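SusD homolog (Bacteroides thetaiotaomicron VPI-5482, PDB 3FDH) probably binds glycans at the outer membrane of a gut bacterium, as a SusD-like partner in carbohydrate uptake. Local coordinates at residues G104-G110 and N171-L177; V227-S233 and M333-M339. One frame throughout, in Å; residues are numbered along the deposited sequence.

Interaction 1: residues G104-G110 and N171-L177; sequences GNDVTRG and NLQKEDL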
ATOM      1  N   GLY A 104      32.568   3.998  -2.529  1.00 32.08           N
ATOM      2  CA  GLY A 104      32.448   5.273  -3.237  1.00 32.14           C
ATOM      3  C   GLY A 104      31.107   5.492  -3.897  1.00 32.27           C
ATOM      4  O   GLY A 104      30.840   6.550  -4.464  1.00 33.10           O
ATOM      5  N   ASN A 105      30.276   4.462  -3.855  1.00 30.84           N
ATOM      6  CA  ASN A 105      28.932   4.559  -4.423  1.00 30.53           C
ATOM      7  C   ASN A 105      27.945   4.836  -3.307  1.00 29.55           C
ATOM      8  O   ASN A 105      27.145   4.001  -2.918  1.00 30.12           O
ATOM      9  CB  ASN A 105      28.596   3.317  -5.237  1.00 29.76           C
ATOM     10  CG  ASN A 105      29.403   3.250  -6.484  1.00 28.31           C
ATOM     11  OD1 ASN A 105      29.219   4.059  -7.384  1.00 29.34           O
ATOM     12  ND2 ASN A 105      30.304   2.297  -6.557  1.00 29.81           N
ATOM     13  N   ASP A 106      28.042   6.056  -2.806  1.00 29.17           N
ATOM     14  CA  ASP A 106      27.258   6.500  -1.637  1.00 30.12           C
ATOM     15  C   ASP A 106      25.817   6.765  -1.957  1.00 29.24           C
ATOM     16  O   ASP A 106      24.936   6.501  -1.132  1.00 30.08           O
ATOM     17  CB  ASP A 106      27.896   7.750  -0.994  1.00 31.52           C
ATOM     18  CG  ASP A 106      29.249   7.456  -0.388  1.00 33.94           C
ATOM     19  OD1 ASP A 106      29.376   6.435   0.319  1.00 32.96           O
ATOM     20  OD2 ASP A 106      30.184   8.253  -0.606  1.00 34.58           O
ATOM     21  N   VAL A 107      25.573   7.239  -3.174  1.00 29.03           N
ATOM     22  CA  VAL A 107      24.210   7.531  -3.614  1.00 29.54           C
ATOM     23  C   VAL A 107      23.427   6.222  -3.795  1.00 29.15           C
ATOM     24  O   VAL A 107      22.311   6.084  -3.324  1.00 29.33           O
ATOM     25  CB  VAL A 107      24.160   8.439  -4.855  1.00 29.37           C
ATOM     26  CG1 VAL A 107      22.754   8.401  -5.474  1.00 31.45           C
ATOM     27  CG2 VAL A 107      24.545   9.887  -4.439  1.00 27.96           C
ATOM     28  N   THR A 108      24.073   5.247  -4.413  1.00 29.87           N
ATOM     29  CA  THR A 108      23.495   3.917  -4.605  1.00 29.48           C
ATOM     30  C   THR A 108      23.241   3.308  -3.239  1.00 29.92           C
ATOM     31  O   THR A 108      22.241   2.648  -2.996  1.00 29.43           O
ATOM     32  CB  THR A 108      24.450   3.004  -5.428  1.00 29.97           C
ATOM     33  OG1 THR A 108      24.505   3.481  -6.775  1.00 27.11           O
ATOM     34  CG2 THR A 108      23.954   1.589  -5.444  1.00 28.02           C
ATOM     35  N   ARG A 109      24.146   3.627  -2.330  1.00 29.63           N
ATOM     36  CA  ARG A 109      24.079   3.099  -0.972  1.00 29.29           C
ATOM     37  C   ARG A 109      22.836   3.627  -0.273  1.00 29.26           C
ATOM     38  O   ARG A 109      22.127   2.906   0.431  1.00 27.49           O
ATOM     39  CB  ARG A 109      25.333   3.468  -0.174  1.00 30.12           C
ATOM     40  CG  ARG A 109      25.446   2.721   1.127  1.00 31.59           C
ATOM     41  CD  ARG A 109      26.653   3.145   1.925  1.00 35.53           C
ATOM     42  NE  ARG A 109      27.064   2.066   2.815  1.00 39.17           N
ATOM     43  CZ  ARG A 109      27.974   2.178   3.775  1.00 39.56           C
ATOM     44  NH1 ARG A 109      28.571   3.327   4.000  1.00 38.74           N
ATOM     45  NH2 ARG A 109      28.289   1.129   4.510  1.00 42.24           N
ATOM     46  N   GLY A 110      22.597   4.909  -0.495  1.00 29.20           N
ATOM     47  CA  GLY A 110      21.465   5.588   0.096  1.00 28.43           C
ATOM     48  C   GLY A 110      20.167   5.039  -0.448  1.00 28.00           C
ATOM     49  O   GLY A 110      19.190   4.847   0.273  1.00 26.58           O
ATOM     50  N   ASN A 171      23.600   9.929   2.849  1.00 32.74           N
ATOM     51  CA  ASN A 171      24.312   9.337   1.726  1.00 33.09           C
ATOM     52  C   ASN A 171      23.819   9.832   0.371  1.00 32.34           C
ATOM     53  O   ASN A 171      24.585   9.977  -0.570  1.00 32.55           O
ATOM     54  CB  ASN A 171      24.282   7.799   1.792  1.00 34.07           C
ATOM     55  CG  ASN A 171      25.266   7.259   2.773  1.00 33.69           C
ATOM     56  OD1 ASN A 171      26.369   7.803   2.899  1.00 30.92           O
ATOM     57  ND2 ASN A 171      24.904   6.181   3.471  1.00 30.66           N
ATOM     58  N   LEU A 172      22.536  10.113   0.302  1.00 31.88           N
ATOM     59  CA  LEU A 172      21.907  10.510  -0.965  1.00 31.07           C
ATOM     60  C   LEU A 172      22.399  11.867  -1.407  1.00 31.78           C
ATOM     61  O   LEU A 172      22.203  12.263  -2.558  1.00 31.92           O
ATOM     62  CB  LEU A 172      20.382  10.536  -0.867  1.00 30.27           C
ATOM     63  CG  LEU A 172      19.604   9.210  -0.864  1.00 29.73           C
ATOM     64  CD1 LEU A 172      18.130   9.409  -0.414  1.00 27.96           C
ATOM     65  CD2 LEU A 172      19.681   8.499  -2.261  1.00 27.35           C
ATOM     66  N   GLN A 173      23.072  12.555  -0.499  1.00 32.69           N
ATOM     67  CA  GLN A 173      23.561  13.903  -0.785  1.00 32.47           C
ATOM     68  C   GLN A 173      24.997  13.897  -1.192  1.00 32.72           C
ATOM     69  O   GLN A 173      25.591  14.944  -1.377  1.00 34.07           O
ATOM     70  CB  GLN A 173      23.363  14.822   0.405  1.00 32.83           C
ATOM     71  CG  GLN A 173      21.888  14.970   0.767  1.00 36.27           C
ATOM     72  CD  GLN A 173      21.645  15.892   1.927  1.00 37.39           C
ATOM     73  OE1 GLN A 173      21.786  17.103   1.806  1.00 44.01           O
ATOM     74  NE2 GLN A 173      21.236  15.327   3.052  1.00 34.69           N
ATOM     75  N   LYS A 174      25.535  12.701  -1.346  1.00 32.91           N
ATOM     76  CA  LYS A 174      26.938  12.530  -1.758  1.00 32.73           C
ATOM     77  C   LYS A 174      27.036  12.163  -3.217  1.00 32.98           C
ATOM     78  O   LYS A 174      26.306  12.699  -4.040  1.00 33.82           O
ATOM     79  CB  LYS A 174      27.628  11.479  -0.902  1.00 32.68           C
ATOM     80  CG  LYS A 174      27.522  11.790   0.601  1.00 32.11           C
ATOM     81  CD  LYS A 174      28.170  10.729   1.443  1.00 33.31           C
ATOM     82  CE  LYS A 174      27.940  10.979   2.922  1.00 37.52           C
ATOM     83  NZ  LYS A 174      28.197   9.787   3.779  1.00 38.56           N
ATOM     84  N   GLU A 175      27.912  11.217  -3.521  1.00 33.75           N
ATOM     85  CA  GLU A 175      28.122  10.770  -4.907  1.00 33.78           C
ATOM     86  C   GLU A 175      28.249   9.279  -5.126  1.00 33.23           C
ATOM     87  O   GLU A 175      28.395   8.480  -4.215  1.00 32.57           O
ATOM     88  CB  GLU A 175      29.424  11.325  -5.429  1.00 35.64           C
ATOM     89  CG  GLU A 175      29.710  12.733  -5.016  1.00 44.02           C
ATOM     90  CD  GLU A 175      29.324  13.753  -6.048  1.00 50.66           C
ATOM     91  OE1 GLU A 175      28.135  13.787  -6.450  1.00 53.91           O
ATOM     92  OE2 GLU A 175      30.241  14.533  -6.432  1.00 54.92           O
ATOM     93  N   ASP A 176      28.232   8.964  -6.413  1.00 33.38           N
ATOM     94  CA  ASP A 176      28.475   7.626  -6.937  1.00 33.83           C
ATOM     95  C   ASP A 176      29.678   7.632  -7.861  1.00 33.41           C
ATOM     96  O   ASP A 176      30.002   8.634  -8.493  1.00 34.82           O
ATOM     97  CB  ASP A 176      27.292   7.102  -7.755  1.00 34.95           C
ATOM     98  CG  ASP A 176      26.287   6.328  -6.936  1.00 30.63           C
ATOM     99  OD1 ASP A 176      26.469   6.114  -5.722  1.00 29.70           O
ATOM    100  OD2 ASP A 176      25.310   5.897  -7.540  1.00 31.00           O
ATOM    101  N   LEU A 177      30.344   6.491  -7.934  1.00 32.16           N
ATOM    102  CA  LEU A 177      31.447   6.321  -8.866  1.00 31.89           C
ATOM    103  C   LEU A 177      30.882   5.716 -10.145  1.00 31.96           C
ATOM    104  O   LEU A 177      31.206   6.125 -11.264  1.00 33.80           O
ATOM    105  CB  LEU A 177      32.541   5.414  -8.306  1.00 32.26           C
ATOM    106  CG  LEU A 177      33.415   5.979  -7.195  1.00 33.08           C
ATOM    107  CD1 LEU A 177      34.453   4.954  -6.806  1.00 33.21           C
ATOM    108  CD2 LEU A 177      34.080   7.256  -7.657  1.00 32.83           C
TER
HETATM  109  O   HOH W   1      30.594  10.183  -2.283  1.00 39.94           O
HETATM  110  O   HOH W   2      28.313   6.108   2.554  1.00 48.08           O
HETATM  111  O   HOH W   3      30.774   8.743   2.773  1.00 60.06           O
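D176 lays its carboxylate across the first turn of helix 106-127 and meets T108 twice. D176 OD1 takes the backbone N of T108 at 2.9 Å with a nearly straight N-H...O angle of 164°, and D176 OD2 takes the hydroxyl T108 OG1 at 2.7 Å. Both oxygens are met on their syn sides, a two-point grip that fixes the rotation of the carboxylate. The acidic group also lies by the helix N-terminus, where the helix dipole would probably favour its negative charge. Cut back to an alanine, D176 would probably leave T108 N and T108 OG1 without these acceptors and free the 175-177 backbone to shift from the helix start.

On one side of D176 in sequence, E175 O accepts from D106 N at 2.8 Å and from V107 N at a longer 3.3 Å. On the other, N105 holds CG beside its backbone N (chi1 -69°), which brings N105 OD1 to 2.7 Å from L177 N, the donor lying above the amide plane; that oxygen also accepts from A178. A second shell is wet: one water receives from R109 NH1, whose NE bonds to I93 O, and donates to D106 OD1 and N171 OD1, the latter also held by K174 NZ at 2.8 Å.

The contact thus pins the loop leaving helix 154-171 across the N-terminus of helix 106-127, with V107 and L172 also touching helix 191-208.

Interaction 2: residues V227-S233 and M333-M339; sequences VSKSFTS and MSYHELM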
ATOM      1  N   VAL A 227       6.961  16.341   5.257  1.00 29.74           N
ATOM      2  CA  VAL A 227       6.167  16.551   4.041  1.00 29.78           C
ATOM      3  C   VAL A 227       6.733  17.697   3.235  1.00 30.93           C
ATOM      4  O   VAL A 227       6.769  17.661   2.001  1.00 30.70           O
ATOM      5  CB  VAL A 227       4.674  16.855   4.349  1.00 30.01           C
ATOM      6  CG1 VAL A 227       3.969  17.410   3.140  1.00 32.76           C
ATOM      7  CG2 VAL A 227       3.951  15.609   4.863  1.00 25.82           C
ATOM      8  N   SER A 228       7.153  18.741   3.936  1.00 30.09           N
ATOM      9  CA  SER A 228       7.641  19.934   3.249  1.00 29.72           C
ATOM     10  C   SER A 228       8.923  19.633   2.486  1.00 29.37           C
ATOM     11  O   SER A 228       9.289  20.314   1.555  1.00 28.61           O
ATOM     12  CB  SER A 228       7.883  21.106   4.219  1.00 30.71           C
ATOM     13  OG  SER A 228       9.036  20.902   5.057  1.00 27.65           O
ATOM     14  N   LYS A 229       9.586  18.581   2.897  1.00 28.54           N
ATOM     15  CA  LYS A 229      10.849  18.202   2.279  0.50 29.36           C
ATOM     16  C   LYS A 229      10.684  17.000   1.353  1.00 30.01           C
ATOM     17  O   LYS A 229      11.667  16.399   0.896  1.00 28.52           O
ATOM     18  CB  LYS A 229      11.887  17.920   3.364  0.50 29.83           C
ATOM     19  CG  LYS A 229      12.311  19.184   4.125  0.50 30.07           C
ATOM     20  CD  LYS A 229      13.332  18.896   5.227  0.50 30.47           C
ATOM     21  CE  LYS A 229      13.796  20.182   5.932  0.50 30.81           C
ATOM     22  NZ  LYS A 229      12.710  20.935   6.639  0.50 28.43           N
ATOM     23  N   SER A 230       9.427  16.678   1.069  1.00 29.15           N
ATOM     24  CA  SER A 230       9.106  15.554   0.219  1.00 27.90           C
ATOM     25  C   SER A 230       8.498  15.961  -1.113  1.00 29.34           C
ATOM     26  O   SER A 230       8.765  17.039  -1.624  1.00 29.92           O
ATOM     27  CB  SER A 230       8.216  14.607   0.983  1.00 26.74           C
ATOM     28  OG  SER A 230       8.044  13.383   0.297  1.00 28.71           O
ATOM     29  N   PHE A 231       7.675  15.078  -1.660  1.00 29.78           N
ATOM     30  CA  PHE A 231       7.067  15.262  -2.984  1.00 29.97           C
ATOM     31  C   PHE A 231       6.336  16.579  -3.123  1.00 30.40           C
ATOM     32  O   PHE A 231       5.550  16.936  -2.279  1.00 29.94           O
ATOM     33  CB  PHE A 231       6.066  14.144  -3.315  1.00 29.81           C
ATOM     34  CG  PHE A 231       6.541  12.739  -2.959  1.00 30.57           C
ATOM     35  CD1 PHE A 231       7.827  12.314  -3.292  1.00 29.42           C
ATOM     36  CD2 PHE A 231       5.651  11.815  -2.456  1.00 32.85           C
ATOM     37  CE1 PHE A 231       8.259  11.022  -3.023  1.00 31.35           C
ATOM     38  CE2 PHE A 231       6.063  10.488  -2.171  1.00 30.09           C
ATOM     39  CZ  PHE A 231       7.400  10.103  -2.481  1.00 28.37           C
ATOM     40  N   THR A 232       6.578  17.262  -4.238  1.00 31.59           N
ATOM     41  CA  THR A 232       5.973  18.568  -4.519  1.00 34.24           C
ATOM     42  C   THR A 232       4.782  18.411  -5.463  1.00 33.71           C
ATOM     43  O   THR A 232       3.974  19.323  -5.628  1.00 34.37           O
ATOM     44  CB  THR A 232       6.974  19.524  -5.189  1.00 35.20           C
ATOM     45  OG1 THR A 232       7.297  19.034  -6.489  1.00 42.69           O
ATOM     46  CG2 THR A 232       8.254  19.637  -4.391  1.00 37.22           C
ATOM     47  N   SER A 233       4.719  17.239  -6.085  1.00 32.52           N
ATOM     48  CA  SER A 233       3.646  16.856  -7.004  1.00 32.67           C
ATOM     49  C   SER A 233       3.702  15.364  -7.282  1.00 31.37           C
ATOM     50  O   SER A 233       4.604  14.669  -6.828  1.00 33.21           O
ATOM     51  CB  SER A 233       3.761  17.563  -8.349  1.00 34.99           C
ATOM     52  OG  SER A 233       4.863  17.036  -9.062  1.00 31.59           O
HETATM   53  N   MSE A 333       4.995   5.021  -2.860  1.00 29.68           N
HETATM   54  CA  MSE A 333       4.399   6.057  -2.025  1.00 28.97           C
HETATM   55  C   MSE A 333       3.952   7.176  -2.906  1.00 29.30           C
HETATM   56  O   MSE A 333       4.758   7.745  -3.667  1.00 27.99           O
HETATM   57  CB  MSE A 333       5.330   6.528  -0.901  1.00 31.24           C
HETATM   58  CG  MSE A 333       4.541   7.329   0.179  1.00 31.16           C
HETATM   59 SE   MSE A 333       5.646   8.292   1.459  0.75 22.98          SE
HETATM   60  CE  MSE A 333       4.224   9.399   2.171  1.00 23.61           C
ATOM     61  N   SER A 334       2.646   7.440  -2.832  1.00 29.08           N
ATOM     62  CA  SER A 334       2.011   8.456  -3.668  1.00 28.15           C
ATOM     63  C   SER A 334       2.016   9.865  -3.117  1.00 28.99           C
ATOM     64  O   SER A 334       2.129  10.123  -1.916  1.00 29.40           O
ATOM     65  CB  SER A 334       0.595   8.053  -3.986  1.00 28.04           C
ATOM     66  OG  SER A 334      -0.202   8.045  -2.817  1.00 26.77           O
ATOM     67  N   TYR A 335       1.895  10.801  -4.059  1.00 27.56           N
ATOM     68  CA  TYR A 335       1.778  12.176  -3.686  1.00 28.22           C
ATOM     69  C   TYR A 335       0.498  12.366  -2.893  1.00 26.71           C
ATOM     70  O   TYR A 335       0.477  13.078  -1.886  1.00 25.61           O
ATOM     71  CB  TYR A 335       1.782  13.072  -4.911  1.00 27.47           C
ATOM     72  CG  TYR A 335       1.497  14.541  -4.643  1.00 28.07           C
ATOM     73  CD1 TYR A 335       2.357  15.335  -3.906  1.00 27.63           C
ATOM     74  CD2 TYR A 335       0.355  15.147  -5.172  1.00 28.29           C
ATOM     75  CE1 TYR A 335       2.062  16.668  -3.669  1.00 28.76           C
ATOM     76  CE2 TYR A 335       0.080  16.480  -4.968  1.00 31.45           C
ATOM     77  CZ  TYR A 335       0.921  17.234  -4.225  1.00 34.77           C
ATOM     78  OH  TYR A 335       0.614  18.575  -4.060  1.00 30.87           O
ATOM     79  N   HIS A 336      -0.559  11.668  -3.298  1.00 27.68           N
ATOM     80  CA  HIS A 336      -1.846  11.825  -2.600  1.00 27.95           C
ATOM     81  C   HIS A 336      -1.717  11.340  -1.178  1.00 29.51           C
ATOM     82  O   HIS A 336      -2.234  11.977  -0.275  1.00 27.86           O
ATOM     83  CB  HIS A 336      -3.111  11.256  -3.316  1.00 30.05           C
ATOM     84  CG  HIS A 336      -2.995   9.853  -3.807  1.00 26.90           C
ATOM     85  ND1 HIS A 336      -2.441   9.542  -5.041  1.00 29.00           N
ATOM     86  CD2 HIS A 336      -3.398   8.679  -3.255  1.00 29.46           C
ATOM     87  CE1 HIS A 336      -2.492   8.227  -5.206  1.00 32.31           C
ATOM     88  NE2 HIS A 336      -3.046   7.683  -4.127  1.00 27.91           N
ATOM     89  N   GLU A 337      -1.026  10.223  -0.985  1.00 29.98           N
ATOM     90  CA  GLU A 337      -0.830   9.711   0.379  1.00 29.53           C
ATOM     91  C   GLU A 337      -0.111  10.765   1.216  1.00 29.93           C
ATOM     92  O   GLU A 337      -0.439  11.012   2.375  1.00 31.55           O
ATOM     93  CB  GLU A 337      -0.026   8.398   0.438  1.00 30.06           C
ATOM     94  CG  GLU A 337       0.286   8.038   1.856  1.00 29.18           C
ATOM     95  CD  GLU A 337       1.210   6.850   2.053  1.00 32.03           C
ATOM     96  OE1 GLU A 337       1.478   6.043   1.132  1.00 32.28           O
ATOM     97  OE2 GLU A 337       1.728   6.765   3.161  1.00 30.53           O
ATOM     98  N   LEU A 338       0.855  11.418   0.616  1.00 30.20           N
ATOM     99  CA  LEU A 338       1.638  12.411   1.373  1.00 29.89           C
ATOM    100  C   LEU A 338       0.751  13.598   1.771  1.00 29.18           C
ATOM    101  O   LEU A 338       0.865  14.187   2.847  1.00 29.74           O
ATOM    102  CB  LEU A 338       2.843  12.875   0.548  1.00 29.26           C
ATOM    103  CG  LEU A 338       3.843  13.763   1.263  1.00 25.39           C
ATOM    104  CD1 LEU A 338       4.679  12.949   2.216  1.00 28.18           C
ATOM    105  CD2 LEU A 338       4.700  14.512   0.199  1.00 27.83           C
HETATM  106  N   MSE A 339      -0.160  13.931   0.898  1.00 28.90           N
HETATM  107  CA  MSE A 339      -1.059  15.078   1.166  1.00 31.32           C
HETATM  108  C   MSE A 339      -2.100  14.726   2.203  1.00 30.45           C
HETATM  109  O   MSE A 339      -2.572  15.605   2.935  1.00 29.36           O
HETATM  110  CB  MSE A 339      -1.714  15.617  -0.118  1.00 30.91           C
HETATM  111  CG  MSE A 339      -0.707  16.238  -1.119  1.00 27.98           C
HETATM  112 SE   MSE A 339       0.330  17.710  -0.378  0.75 26.11          SE
HETATM  113  CE  MSE A 339       1.840  16.879   0.241  1.00 25.06           C
TER
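F231 reaches toward the start of helix 335-348, and its atoms can be followed outward one by one. F231 CB touches two side chains, 3.8 Å from L338 CD2 and 3.9 Å from Y335 CD1. The first torsion sets CG beside the backbone N (chi1 -44°), which sends the ring past L338 toward the chain just ahead of the helix. CG and CD2 still touch L338 CD2, and S334 O lies near the ring plane by CD2. F231 CE2 is 3.4 Å from M333 O, and the tip, F231 CZ, faces the same M333 O at 3.7 Å. Selenomethionine M333 makes a Met-aromatic contact, its SE oblique to the F231 ring. S230 OG, which bonds to K196 O, lies over one face toward the rim.

These parts belong to the largely helical SusD-like fold: the turn ending helix 216-228 packs on the N-terminus of helix 335-348, where S334 is the N-cap, its OG accepting from E337 N. S334 OG is also bonded to E430.

S233 CA and M339 CG lie on opposite faces of the Y335 ring. S233 CA stands 3.7 Å from the Y335 ring centroid and 11° off the normal, a CH-pi contact, and the Y335 hydroxyl bonds to E359. Further along helix 335-348, L338 and M339 meet the two methyls of V227: V227 CG2 lies against L338 CD1 at 3.8 Å and V227 CG1 against M339 CE at 3.6 Å.

How the interactions relate
Interactions 1 and 2 follow one another along the chain, the first closing before the second opens, and both belong to the SusD-like region of the chain. Their centres are 23 Å apart and their nearest atoms about 9 Å, so they do not touch. Helix 191-208 nevertheless borders both: V107 and L172 of interaction 1 meet A191 and W194, and F231 and M333 of interaction 2 meet F197 and R204. Interaction 1 is polar and partly hydrated, centred about 27 Å from the chain centre, whereas interaction 2 is buried, apolar and about 15 Å from it. With no ligand bound at either contact, the geometry does not show whether either lies near a glycan site.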